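Local coordinates for flavin-dependent thymidylate synthase (Helicobacter pylori, PDB 3AH5), which catalyses the reductive methylation of dUMP to dTMP, with methylenetetrahydrofolate as methyl donor and NAD(P)H and FAD as the reducing system, at residues V3-Y8 and Y57-K62; R76-S81 and L158-N163; Q168-L173 and D185-L190; T9-A14 and H198-E203. All coordinates share one frame; numbering follows the deposited sequence.

Interaction 1: V3-Y8 and Y57-K62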
# COMPACT_ATOMS: atom_id res chain seq x y z
N VAL A 3 12.53 14.60 17.92
CA VAL A 3 12.38 14.22 16.53
C VAL A 3 13.25 15.11 15.66
O VAL A 3 13.31 16.32 15.87
CB VAL A 3 10.90 14.36 16.09
CG1 VAL A 3 10.75 13.97 14.62
CG2 VAL A 3 10.01 13.49 16.98
N ILE A 4 13.94 14.50 14.71
CA ILE A 4 14.84 15.21 13.81
C ILE A 4 14.53 14.82 12.36
O ILE A 4 14.27 13.66 12.08
CB ILE A 4 16.31 14.82 14.06
CG1 ILE A 4 16.70 15.08 15.52
CG2 ILE A 4 17.22 15.61 13.13
CD1 ILE A 4 16.80 16.54 15.89
N CYS A 5 14.54 15.79 11.46
CA CYS A 5 14.31 15.48 10.05
C CYS A 5 15.72 15.40 9.45
O CYS A 5 16.37 16.43 9.24
CB CYS A 5 13.49 16.56 9.35
SG CYS A 5 13.39 16.32 7.54
N LYS A 6 16.16 14.18 9.19
CA LYS A 6 17.49 13.92 8.64
C LYS A 6 17.64 14.28 7.18
O LYS A 6 18.72 14.69 6.74
CB LYS A 6 17.84 12.44 8.87
CG LYS A 6 18.05 12.11 10.34
CD LYS A 6 17.64 10.68 10.69
CE LYS A 6 18.48 9.64 9.99
NZ LYS A 6 18.18 8.28 10.52
N HIS A 7 16.57 14.14 6.41
CA HIS A 7 16.63 14.48 5.00
C HIS A 7 15.23 14.73 4.44
O HIS A 7 14.24 14.24 4.99
CB HIS A 7 17.29 13.36 4.20
CG HIS A 7 17.67 13.75 2.80
ND1 HIS A 7 18.84 14.43 2.51
CD2 HIS A 7 17.02 13.60 1.62
CE1 HIS A 7 18.89 14.68 1.21
NE2 HIS A 7 17.80 14.19 0.65
N TYR A 8 15.16 15.50 3.37
CA TYR A 8 13.89 15.78 2.72
C TYR A 8 14.09 16.10 1.25
O TYR A 8 15.14 16.60 0.84
CB TYR A 8 13.14 16.93 3.41
CG TYR A 8 13.89 18.24 3.47
CD1 TYR A 8 14.74 18.54 4.53
CD2 TYR A 8 13.72 19.20 2.47
CE1 TYR A 8 15.40 19.75 4.60
CE2 TYR A 8 14.38 20.42 2.52
CZ TYR A 8 15.21 20.69 3.59
OH TYR A 8 15.84 21.91 3.67
N TYR A 57 10.42 12.41 3.45
CA TYR A 57 11.05 12.97 4.64
C TYR A 57 11.66 11.86 5.49
O TYR A 57 10.97 10.91 5.87
CB TYR A 57 10.00 13.73 5.46
CG TYR A 57 9.35 14.87 4.70
CD1 TYR A 57 10.00 16.10 4.55
CD2 TYR A 57 8.09 14.71 4.12
CE1 TYR A 57 9.41 17.14 3.84
CE2 TYR A 57 7.49 15.75 3.40
CZ TYR A 57 8.16 16.96 3.26
OH TYR A 57 7.58 17.98 2.55
N ASN A 58 12.95 11.98 5.79
CA ASN A 58 13.63 10.98 6.60
C ASN A 58 13.81 11.56 7.99
O ASN A 58 14.55 12.54 8.18
CB ASN A 58 15.00 10.64 6.00
CG ASN A 58 14.89 10.12 4.58
OD1 ASN A 58 14.31 9.06 4.33
ND2 ASN A 58 15.45 10.88 3.63
N PHE A 59 13.12 10.97 8.96
CA PHE A 59 13.18 11.42 10.34
C PHE A 59 13.86 10.39 11.22
O PHE A 59 14.10 9.26 10.82
CB PHE A 59 11.76 11.59 10.92
CG PHE A 59 10.91 12.61 10.22
CD1 PHE A 59 11.04 13.97 10.52
CD2 PHE A 59 9.92 12.21 9.35
CE1 PHE A 59 10.18 14.91 9.96
CE2 PHE A 59 9.05 13.15 8.78
CZ PHE A 59 9.19 14.50 9.09
N GLU A 60 14.15 10.82 12.45
CA GLU A 60 14.72 9.97 13.48
C GLU A 60 13.85 10.29 14.69
O GLU A 60 13.54 11.45 14.94
CB GLU A 60 16.17 10.33 13.78
CG GLU A 60 16.72 9.63 15.01
CD GLU A 60 18.22 9.76 15.16
OE1 GLU A 60 18.97 9.25 14.30
OE2 GLU A 60 18.66 10.39 16.15
N ILE A 61 13.42 9.27 15.42
CA ILE A 61 12.57 9.52 16.59
C ILE A 61 13.16 8.90 17.85
O ILE A 61 13.38 7.70 17.93
CB ILE A 61 11.14 8.98 16.36
CG1 ILE A 61 10.55 9.60 15.10
CG2 ILE A 61 10.27 9.32 17.56
CD1 ILE A 61 9.17 9.08 14.74
N LYS A 62 13.40 9.74 18.85
CA LYS A 62 13.97 9.28 20.10
C LYS A 62 13.03 9.50 21.28
O LYS A 62 12.34 10.52 21.34
CB LYS A 62 15.29 10.00 20.38
CG LYS A 62 16.39 9.69 19.39
CD LYS A 62 17.68 10.39 19.78
CE LYS A 62 18.86 9.84 18.99
NZ LYS A 62 20.14 10.48 19.39
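Val3, Cys5 and Tyr8 meet Ile61, Phe59 and Tyr57 on one face of an antiparallel strand pair, and the fit there is made by rings set against smaller groups. The Phe59 ring is the main bump. Its CG stands anti to the carbonyl carbon (chi1 -62°), which swings the ring across to strand 3-8, where CE1 packs 3.7 Å from Cys5 CB and CD1 lies 4.1 Å from Val3 CG1. The short Cys5 leaves the hollow this ring fills, and its SG approaches the ring obliquely, 4.8 Å from the centroid. Further along, Tyr57 CD1 comes within 3.4 Å of Tyr8 CB, while the Tyr8 ring leads off to meet His198 edge-to-face.

These strands form one margin of the four-stranded antiparallel sheet of the ThyX fold, and a classic beta bulge breaks their register: Lys6 and His7 both face Asn58. The Asn58 O accepts His7 N at 3.1 Å, in the carbonyl plane, and a weak, bent bond from Lys6 N. In the other direction Asn58 N gives a nearly straight bond to His7 O (173°).

On the face bearing Ile4 and Glu60, next to the bulge, the Lys6 chain, bent at chi2 and chi3, slants across to Glu60, laying CD 3.4 Å from Glu60 CB, and NZ makes a long salt bridge of 4.0 Å to Glu60 OE1. Lys62 joins this network through Glu60 OE2. His7, on this face, has its NE2 hydrogen-bonded to His7 of the second subunit.

Interaction 2: R76-S81 and L158-N163. With FAD (flavin-adenine dinucleotide), chain H.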
# COMPACT_ATOMS: atom_id res chain seq x y z
N ARG A 76 0.47 2.28 7.83
CA ARG A 76 1.19 1.39 6.96
C ARG A 76 1.83 1.97 5.71
O ARG A 76 2.71 1.35 5.11
CB ARG A 76 0.31 0.19 6.62
CG ARG A 76 -1.18 0.45 6.73
CD ARG A 76 -1.88 -0.69 7.41
NE ARG A 76 -3.17 -1.00 6.78
CZ ARG A 76 -4.13 -0.12 6.55
NH1 ARG A 76 -3.98 1.15 6.87
NH2 ARG A 76 -5.26 -0.52 6.00
N ILE A 77 1.40 3.16 5.32
CA ILE A 77 2.01 3.79 4.17
C ILE A 77 3.10 4.71 4.69
O ILE A 77 2.96 5.93 4.74
CB ILE A 77 0.97 4.56 3.32
CG1 ILE A 77 0.07 3.54 2.62
CG2 ILE A 77 1.68 5.42 2.26
CD1 ILE A 77 -0.77 4.12 1.52
N ALA A 78 4.18 4.07 5.11
CA ALA A 78 5.36 4.73 5.65
C ALA A 78 6.38 3.62 5.86
O ALA A 78 6.05 2.45 5.73
CB ALA A 78 5.03 5.40 6.97
N SER A 79 7.62 3.99 6.18
CA SER A 79 8.68 3.01 6.39
C SER A 79 9.40 3.26 7.71
O SER A 79 9.66 4.41 8.08
CB SER A 79 9.69 3.06 5.25
OG SER A 79 9.06 2.86 4.00
N LEU A 80 9.73 2.17 8.40
CA LEU A 80 10.43 2.31 9.66
C LEU A 80 11.38 1.17 9.99
O LEU A 80 11.18 0.02 9.58
CB LEU A 80 9.42 2.49 10.80
CG LEU A 80 8.20 1.58 10.96
CD1 LEU A 80 7.38 2.06 12.14
CD2 LEU A 80 7.35 1.61 9.70
N SER A 81 12.43 1.53 10.71
CA SER A 81 13.43 0.58 11.17
C SER A 81 13.46 0.92 12.65
O SER A 81 13.91 2.00 13.04
CB SER A 81 14.78 0.85 10.50
OG SER A 81 14.66 0.69 9.10
N LEU A 158 13.63 4.87 16.60
CA LEU A 158 13.38 4.42 15.24
C LEU A 158 13.69 5.43 14.15
O LEU A 158 13.66 6.65 14.38
CB LEU A 158 11.92 4.00 15.09
CG LEU A 158 10.87 5.11 15.24
CD1 LEU A 158 9.66 4.82 14.36
CD2 LEU A 158 10.48 5.23 16.70
N ALA A 159 14.02 4.91 12.98
CA ALA A 159 14.27 5.74 11.81
C ALA A 159 12.90 5.70 11.14
O ALA A 159 12.30 4.63 11.00
CB ALA A 159 15.32 5.10 10.91
N TYR A 160 12.40 6.86 10.74
CA TYR A 160 11.07 6.93 10.15
C TYR A 160 11.04 7.76 8.86
O TYR A 160 11.42 8.93 8.87
CB TYR A 160 10.13 7.51 11.19
CG TYR A 160 8.67 7.36 10.89
CD1 TYR A 160 8.06 6.11 10.89
CD2 TYR A 160 7.88 8.48 10.60
CE1 TYR A 160 6.70 5.96 10.61
CE2 TYR A 160 6.53 8.35 10.32
CZ TYR A 160 5.94 7.09 10.33
OH TYR A 160 4.60 6.95 10.08
N SER A 161 10.58 7.16 7.77
CA SER A 161 10.48 7.85 6.49
C SER A 161 9.03 7.85 6.02
O SER A 161 8.33 6.85 6.16
CB SER A 161 11.36 7.16 5.44
OG SER A 161 12.70 7.15 5.88
N ILE A 162 8.58 8.97 5.45
CA ILE A 162 7.20 9.10 5.02
C ILE A 162 7.05 10.22 3.99
O ILE A 162 7.74 11.24 4.07
CB ILE A 162 6.32 9.40 6.26
CG1 ILE A 162 4.85 9.39 5.91
CG2 ILE A 162 6.69 10.75 6.85
CD1 ILE A 162 3.97 9.44 7.16
N ASN A 163 6.16 10.04 3.01
CA ASN A 163 5.96 11.08 2.01
C ASN A 163 4.91 12.09 2.48
O ASN A 163 4.14 11.81 3.41
CB ASN A 163 5.57 10.49 0.63
CG ASN A 163 4.16 9.91 0.59
OD1 ASN A 163 3.22 10.46 1.17
ND2 ASN A 163 4.01 8.80 -0.12
PA FAD H . -2.19 4.60 6.73
O1A FAD H . -1.58 5.51 7.79
O2A FAD H . -1.85 3.14 6.74
O5B FAD H . -2.12 5.27 5.40
C5B FAD H . -2.59 4.68 4.21
C4B FAD H . -3.74 5.42 3.53
O4B FAD H . -3.93 4.58 2.37
C3B FAD H . -5.11 5.41 4.27
O3B FAD H . -5.53 6.69 4.69
C2B FAD H . -6.10 4.80 3.28
O2B FAD H . -6.97 5.69 2.60
C1B FAD H . -5.24 3.99 2.34
N9A FAD H . -5.06 2.56 2.66
C8A FAD H . -3.97 1.92 3.18
N7A FAD H . -4.10 0.64 3.34
C5A FAD H . -5.38 0.39 2.89
C6A FAD H . -6.13 -0.83 2.80
N6A FAD H . -5.60 -2.00 3.18
N1A FAD H . -7.40 -0.77 2.30
C2A FAD H . -7.90 0.45 1.92
N3A FAD H . -7.29 1.65 1.95
C4A FAD H . -5.98 1.53 2.47
N1 FAD H . -7.35 0.69 15.33
C2 FAD H . -7.93 -0.39 15.88
O2 FAD H . -7.71 -1.55 15.45
N3 FAD H . -8.79 -0.23 16.97
C4 FAD H . -9.13 1.01 17.54
O4 FAD H . -9.90 1.07 18.52
C4X FAD H . -8.53 2.14 16.94
N5 FAD H . -8.80 3.43 17.46
C5X FAD H . -8.15 4.52 16.89
C6 FAD H . -8.40 5.83 17.42
C7 FAD H . -7.77 6.95 16.91
C7M FAD H . -8.10 8.31 17.56
C8 FAD H . -6.85 6.84 15.83
C8M FAD H . -6.13 8.03 15.24
C9 FAD H . -6.59 5.52 15.27
C9A FAD H . -7.22 4.36 15.77
N10 FAD H . -6.98 3.00 15.27
C10 FAD H . -7.63 1.93 15.85
C1' FAD H . -6.07 2.66 14.15
C2' FAD H . -6.52 3.22 12.84
O2' FAD H . -7.85 2.72 12.61
C3' FAD H . -5.56 2.84 11.72
O3' FAD H . -4.27 3.34 12.02
C4' FAD H . -6.01 3.50 10.45
O4' FAD H . -7.34 3.05 10.14
C5' FAD H . -5.14 3.19 9.26
O5' FAD H . -5.74 4.07 8.33
P FAD H . -4.85 5.28 7.92
O1P FAD H . -5.67 6.17 7.11
O2P FAD H . -4.18 5.79 9.15
O3P FAD H . -3.76 4.60 6.96
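The ThyX motif supplies one side of this contact: strand 79-81 pairs antiparallel with 158-163, and Arg76 and Ile77 lead into it beside FAD. Four backbone bonds hold the strands, two around Ser79 and Ser161 and two around Ser81 and Ala159. Ser161 N to Ser79 O is 2.9 Å and almost straight (175°).

Between these pairs, Leu80 CB approaches the edge of the Tyr160 ring, 3.9 Å from CD1. Tyr160 CG is anti to the backbone N (chi1 -166°), carrying the ring along the neighbouring strand until its OH lies 3.5 Å from Ala78 CB. Ile162 CG1 packs on the same methyl, 4.1 Å away. Toward the cofactor, Ile77 CD1 sits 3.3 Å from FAD C5B. The guanidinium of Arg76 has FAD N7A over one face, and its NH2 forms a salt bridge with Glu53 of the fourth subunit.

On the opposite face of the sheet the serine hydroxyls turn to the second subunit, Ser79 to Glu53 and Ser81 and Ser161 to His54. The pairing thus divides its chemistry: a mainly apolar face, a buried serine face whose hydroxyls bond to the second subunit, and a charged end beside the pyrophosphate.

Interaction 3: Q168-L173 and D185-L190. With FAD (flavin-adenine dinucleotide), chain H.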
# COMPACT_ATOMS: atom_id res chain seq x y z
N GLN A 168 0.44 14.19 5.84
CA GLN A 168 -0.70 15.06 6.12
C GLN A 168 -1.75 14.19 6.81
O GLN A 168 -2.45 14.64 7.72
CB GLN A 168 -1.29 15.61 4.83
CG GLN A 168 -0.45 16.60 4.07
CD GLN A 168 -1.20 17.15 2.87
OE1 GLN A 168 -1.79 16.39 2.10
NE2 GLN A 168 -1.19 18.47 2.71
N ASN A 169 -1.86 12.94 6.36
CA ASN A 169 -2.80 11.99 6.94
C ASN A 169 -2.45 11.73 8.40
O ASN A 169 -3.33 11.72 9.28
CB ASN A 169 -2.74 10.67 6.18
CG ASN A 169 -3.78 9.67 6.64
OD1 ASN A 169 -3.45 8.55 7.02
ND2 ASN A 169 -5.04 10.08 6.61
N PHE A 170 -1.16 11.52 8.66
CA PHE A 170 -0.70 11.25 10.01
C PHE A 170 -0.97 12.43 10.94
O PHE A 170 -1.50 12.25 12.04
CB PHE A 170 0.80 10.94 10.01
CG PHE A 170 1.35 10.64 11.37
CD1 PHE A 170 1.32 9.35 11.88
CD2 PHE A 170 1.83 11.67 12.18
CE1 PHE A 170 1.76 9.08 13.17
CE2 PHE A 170 2.27 11.42 13.48
CZ PHE A 170 2.23 10.12 13.97
N LEU A 171 -0.60 13.63 10.50
CA LEU A 171 -0.80 14.84 11.30
C LEU A 171 -2.28 15.12 11.53
O LEU A 171 -2.66 15.59 12.61
CB LEU A 171 -0.14 16.04 10.61
CG LEU A 171 1.37 15.93 10.43
CD1 LEU A 171 1.88 17.17 9.72
CD2 LEU A 171 2.05 15.76 11.78
N THR A 172 -3.10 14.85 10.53
CA THR A 172 -4.54 15.07 10.66
C THR A 172 -5.13 14.10 11.67
O THR A 172 -5.96 14.47 12.50
CB THR A 172 -5.25 14.87 9.30
OG1 THR A 172 -4.88 15.93 8.41
CG2 THR A 172 -6.76 14.86 9.49
N LEU A 173 -4.68 12.85 11.60
CA LEU A 173 -5.15 11.79 12.50
C LEU A 173 -4.59 11.87 13.92
O LEU A 173 -5.30 11.59 14.89
CB LEU A 173 -4.77 10.43 11.92
CG LEU A 173 -5.57 9.90 10.72
CD1 LEU A 173 -4.81 8.75 10.06
CD2 LEU A 173 -6.94 9.44 11.21
N ASP A 185 1.80 14.76 20.60
CA ASP A 185 3.14 15.35 20.75
C ASP A 185 4.05 14.92 19.59
O ASP A 185 4.84 15.72 19.08
CB ASP A 185 3.78 14.91 22.07
CG ASP A 185 3.07 15.47 23.28
OD1 ASP A 185 2.30 16.45 23.12
OD2 ASP A 185 3.28 14.95 24.39
N LEU A 186 3.95 13.67 19.19
CA LEU A 186 4.75 13.16 18.09
C LEU A 186 4.38 13.98 16.84
O LEU A 186 5.25 14.43 16.10
CB LEU A 186 4.42 11.69 17.85
CG LEU A 186 5.44 10.76 17.18
CD1 LEU A 186 4.67 9.80 16.31
CD2 LEU A 186 6.47 11.53 16.36
N ALA A 187 3.08 14.17 16.63
CA ALA A 187 2.59 14.92 15.48
C ALA A 187 3.20 16.31 15.42
O ALA A 187 3.70 16.74 14.38
CB ALA A 187 1.07 15.01 15.54
N LYS A 188 3.16 17.02 16.54
CA LYS A 188 3.72 18.36 16.59
C LYS A 188 5.23 18.30 16.38
O LYS A 188 5.78 19.03 15.55
CB LYS A 188 3.39 19.00 17.95
CG LYS A 188 3.94 20.40 18.16
CD LYS A 188 3.31 21.38 17.19
CE LYS A 188 3.76 22.81 17.49
NZ LYS A 188 3.24 23.78 16.48
N ALA A 189 5.90 17.41 17.11
CA ALA A 189 7.35 17.26 16.98
C ALA A 189 7.71 17.01 15.52
O ALA A 189 8.64 17.62 15.00
CB ALA A 189 7.83 16.10 17.85
N LEU A 190 6.97 16.13 14.86
CA LEU A 190 7.22 15.85 13.44
C LEU A 190 7.10 17.14 12.63
O LEU A 190 8.02 17.50 11.90
CB LEU A 190 6.25 14.79 12.91
CG LEU A 190 6.59 13.33 13.24
CD1 LEU A 190 5.42 12.45 12.88
CD2 LEU A 190 7.85 12.89 12.47
PA FAD H . -2.19 4.60 6.73
O1A FAD H . -1.58 5.51 7.79
O2A FAD H . -1.85 3.14 6.74
O5B FAD H . -2.12 5.27 5.40
C5B FAD H . -2.59 4.68 4.21
C4B FAD H . -3.74 5.42 3.53
O4B FAD H . -3.93 4.58 2.37
C3B FAD H . -5.11 5.41 4.27
O3B FAD H . -5.53 6.69 4.69
C2B FAD H . -6.10 4.80 3.28
O2B FAD H . -6.97 5.69 2.60
C1B FAD H . -5.24 3.99 2.34
N9A FAD H . -5.06 2.56 2.66
C8A FAD H . -3.97 1.92 3.18
N7A FAD H . -4.10 0.64 3.34
C5A FAD H . -5.38 0.39 2.89
C6A FAD H . -6.13 -0.83 2.80
N6A FAD H . -5.60 -2.00 3.18
N1A FAD H . -7.40 -0.77 2.30
C2A FAD H . -7.90 0.45 1.92
N3A FAD H . -7.29 1.65 1.95
C4A FAD H . -5.98 1.53 2.47
N1 FAD H . -7.35 0.69 15.33
C2 FAD H . -7.93 -0.39 15.88
O2 FAD H . -7.71 -1.55 15.45
N3 FAD H . -8.79 -0.23 16.97
C4 FAD H . -9.13 1.01 17.54
O4 FAD H . -9.90 1.07 18.52
C4X FAD H . -8.53 2.14 16.94
N5 FAD H . -8.80 3.43 17.46
C5X FAD H . -8.15 4.52 16.89
C6 FAD H . -8.40 5.83 17.42
C7 FAD H . -7.77 6.95 16.91
C7M FAD H . -8.10 8.31 17.56
C8 FAD H . -6.85 6.84 15.83
C8M FAD H . -6.13 8.03 15.24
C9 FAD H . -6.59 5.52 15.27
C9A FAD H . -7.22 4.36 15.77
N10 FAD H . -6.98 3.00 15.27
C10 FAD H . -7.63 1.93 15.85
C1' FAD H . -6.07 2.66 14.15
C2' FAD H . -6.52 3.22 12.84
O2' FAD H . -7.85 2.72 12.61
C3' FAD H . -5.56 2.84 11.72
O3' FAD H . -4.27 3.34 12.02
C4' FAD H . -6.01 3.50 10.45
O4' FAD H . -7.34 3.05 10.14
C5' FAD H . -5.14 3.19 9.26
O5' FAD H . -5.74 4.07 8.33
P FAD H . -4.85 5.28 7.92
O1P FAD H . -5.67 6.17 7.11
O2P FAD H . -4.18 5.79 9.15
O3P FAD H . -3.76 4.60 6.96
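Helices 168-173 and 185-190 pack with their axes 9.2 Å apart at closest approach and their N-to-C directions 137° apart, so the chain returns obliquely across itself. The backbones come nearest at Leu171 and Ala187, whose CA atoms are 5.4 Å apart; the alanine's small side chain allows that closeness.

Phe170 carries much of the packing. With CG anti to the backbone N (chi1 -180°), its ring reaches over to the second helix, where two leucine methyls meet it from the same side of its plane. Leu186 CD1 lies 3.4 Å from Phe170 CZ, and Leu190 CD1 is equally near CE2; both leucine chains run at about a right angle to the phenylalanine. Ala187 CA meets the edge of the ring, 4.0 Å from CE2. Next to the ring, Leu171 turns its CD2 branch onto the alanine, 4.0 Å from Ala187 CB. No hydrogen bond joins the helices, so the contact rests on apolar fit alone. The ring of Phe170 also meets His75 edge-to-face and packs on Leu72.

Another side of helix 168-173 bears on the cofactor: Leu173 CD1 approaches FAD O2P at 3.2 Å, and Asn169 belongs to the FAD site shared between subunits. The arrangement is that of an oblique, roughly antiparallel helix pair packed against the sheet of the ThyX fold, with Leu186 and Leu190 touching its strands and the first helix lining the FAD pocket.

Interaction 4: T9-A14 and H198-E203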
# COMPACT_ATOMS: atom_id res chain seq x y z
N THR A 9 13.07 15.78 0.47
CA THR A 9 13.09 16.01 -0.97
C THR A 9 12.82 17.48 -1.27
O THR A 9 11.91 18.09 -0.71
CB THR A 9 12.00 15.16 -1.65
OG1 THR A 9 12.14 13.79 -1.26
CG2 THR A 9 12.10 15.26 -3.16
N PRO A 10 13.63 18.08 -2.16
CA PRO A 10 13.44 19.49 -2.51
C PRO A 10 12.01 19.77 -3.00
O PRO A 10 11.44 18.98 -3.76
CB PRO A 10 14.49 19.72 -3.60
CG PRO A 10 15.60 18.81 -3.17
CD PRO A 10 14.85 17.54 -2.80
N LEU A 11 11.45 20.89 -2.56
CA LEU A 11 10.09 21.28 -2.92
C LEU A 11 9.75 21.25 -4.40
O LEU A 11 8.69 20.73 -4.78
CB LEU A 11 9.79 22.69 -2.40
CG LEU A 11 8.74 22.87 -1.29
CD1 LEU A 11 8.49 24.36 -1.12
CD2 LEU A 11 7.44 22.14 -1.64
N ASP A 12 10.61 21.79 -5.25
CA ASP A 12 10.30 21.82 -6.68
C ASP A 12 10.09 20.45 -7.32
O ASP A 12 9.54 20.36 -8.41
CB ASP A 12 11.36 22.62 -7.45
CG ASP A 12 12.73 22.01 -7.36
OD1 ASP A 12 12.87 20.81 -7.67
OD2 ASP A 12 13.68 22.74 -7.00
N ILE A 13 10.52 19.38 -6.65
CA ILE A 13 10.32 18.04 -7.20
C ILE A 13 8.82 17.89 -7.37
O ILE A 13 8.33 17.35 -8.36
CB ILE A 13 10.81 16.93 -6.25
CG1 ILE A 13 12.34 16.97 -6.13
CG2 ILE A 13 10.35 15.57 -6.76
CD1 ILE A 13 13.06 16.63 -7.42
N ALA A 14 8.08 18.40 -6.40
CA ALA A 14 6.63 18.34 -6.40
C ALA A 14 6.00 19.31 -7.42
O ALA A 14 5.03 18.95 -8.09
CB ALA A 14 6.11 18.63 -5.01
N HIS A 198 8.79 23.96 3.89
CA HIS A 198 7.70 23.03 3.59
C HIS A 198 6.48 23.05 4.51
O HIS A 198 5.41 22.56 4.14
CB HIS A 198 8.21 21.58 3.58
CG HIS A 198 9.29 21.31 2.57
ND1 HIS A 198 9.44 20.08 1.97
CD2 HIS A 198 10.30 22.08 2.10
CE1 HIS A 198 10.49 20.11 1.16
NE2 HIS A 198 11.03 21.32 1.23
N GLN A 199 6.63 23.58 5.71
CA GLN A 199 5.54 23.59 6.67
C GLN A 199 4.18 24.09 6.20
O GLN A 199 3.15 23.66 6.72
CB GLN A 199 5.97 24.35 7.93
CG GLN A 199 7.14 23.69 8.66
CD GLN A 199 7.52 24.40 9.95
OE1 GLN A 199 7.68 25.62 9.98
NE2 GLN A 199 7.68 23.63 11.03
N TYR A 200 4.16 24.97 5.20
CA TYR A 200 2.89 25.51 4.71
C TYR A 200 2.02 24.43 4.07
O TYR A 200 0.81 24.63 3.87
CB TYR A 200 3.15 26.64 3.71
CG TYR A 200 3.55 26.17 2.32
CD1 TYR A 200 2.66 26.27 1.26
CD2 TYR A 200 4.83 25.68 2.08
CE1 TYR A 200 3.04 25.90 -0.03
CE2 TYR A 200 5.22 25.30 0.79
CZ TYR A 200 4.32 25.42 -0.25
OH TYR A 200 4.71 25.06 -1.53
N LEU A 201 2.63 23.30 3.75
CA LEU A 201 1.94 22.17 3.14
C LEU A 201 1.31 21.28 4.20
O LEU A 201 0.56 20.36 3.88
CB LEU A 201 2.94 21.34 2.33
CG LEU A 201 2.94 21.38 0.81
CD1 LEU A 201 2.45 22.72 0.30
CD2 LEU A 201 4.35 21.08 0.32
N PHE A 202 1.61 21.55 5.47
CA PHE A 202 1.10 20.73 6.56
C PHE A 202 0.37 21.48 7.67
O PHE A 202 -0.28 20.86 8.50
CB PHE A 202 2.27 19.95 7.18
CG PHE A 202 3.04 19.13 6.20
CD1 PHE A 202 2.57 17.90 5.77
CD2 PHE A 202 4.23 19.62 5.67
CE1 PHE A 202 3.28 17.15 4.82
CE2 PHE A 202 4.95 18.88 4.72
CZ PHE A 202 4.47 17.64 4.29
N GLU A 203 0.49 22.80 7.68
CA GLU A 203 -0.14 23.60 8.72
C GLU A 203 -1.61 23.33 8.99
O GLU A 203 -2.01 23.16 10.13
CB GLU A 203 0.03 25.08 8.42
CG GLU A 203 1.44 25.57 8.48
CD GLU A 203 1.50 27.07 8.60
OE1 GLU A 203 1.02 27.59 9.64
OE2 GLU A 203 2.01 27.72 7.67
O HOH W 1 13.19 22.43 -0.38
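Leu11 and His198 mark the nearest approach of the two backbones, 7.2 Å between CA atoms, where the turn into helix 12-22 meets the loop after helix 181-193. In the ThyX fold this contact joins the exit of edge strand 2-8 to the C-terminal loop.

Leu11 is the bump, received by His198, Tyr200 and Leu201. Its CG lies over one face of the imidazole in a CH-pi contact, 3.9 Å from the centroid and 17° off the ring normal, the two side chains sliding past each other in opposite directions. The CD1 branch comes to the edge of the Tyr200 ring, 3.9 Å from CE2, while CD2 packs 3.8 Å from Leu201 CD2. Both branches also come near the Tyr200 hydroxyl. Tyr200 CG is set between the backbone N and the carbonyl carbon (chi1 78°), which brings the ring round to Leu11; its OH is hydrogen-bonded to Lys36 O.

His198 is gripped at its margin as well as covered on a face. ND1 is hydrogen-bonded to Tyr57 OH, which would fix the rotation of the ring, and Thr9 O lies near the ring plane, 3.1 Å from CE1. At the remaining nitrogen, a water in the plane of the imidazole bridges the segments: it is 2.9 Å from His198 NE2 and accepts a hydrogen bond from Leu11 N at 3.2 Å.

How the interactions relate
Interactions 1 and 2 belong to one antiparallel sheet, joined through strands 56-65 and 155-163, where Phe59 N meets Tyr160 O. Both rely on backbone bonds, yet interaction 2 is buried and borders FAD, whereas interaction 1, at the outer strand, is partly open and carries a loose salt-bridge network. Interaction 3 is buried too, but wholly apolar; its Leu190 packs on Val3 and Phe59, setting the helix pair against interaction 1. Interaction 4, though farthest from the centre of the chain (about 18 Å), is also buried, and mixes apolar packing with a water bridge. His198 ties it to interaction 1, and Leu201 O accepts Gln168 NE2 of interaction 3.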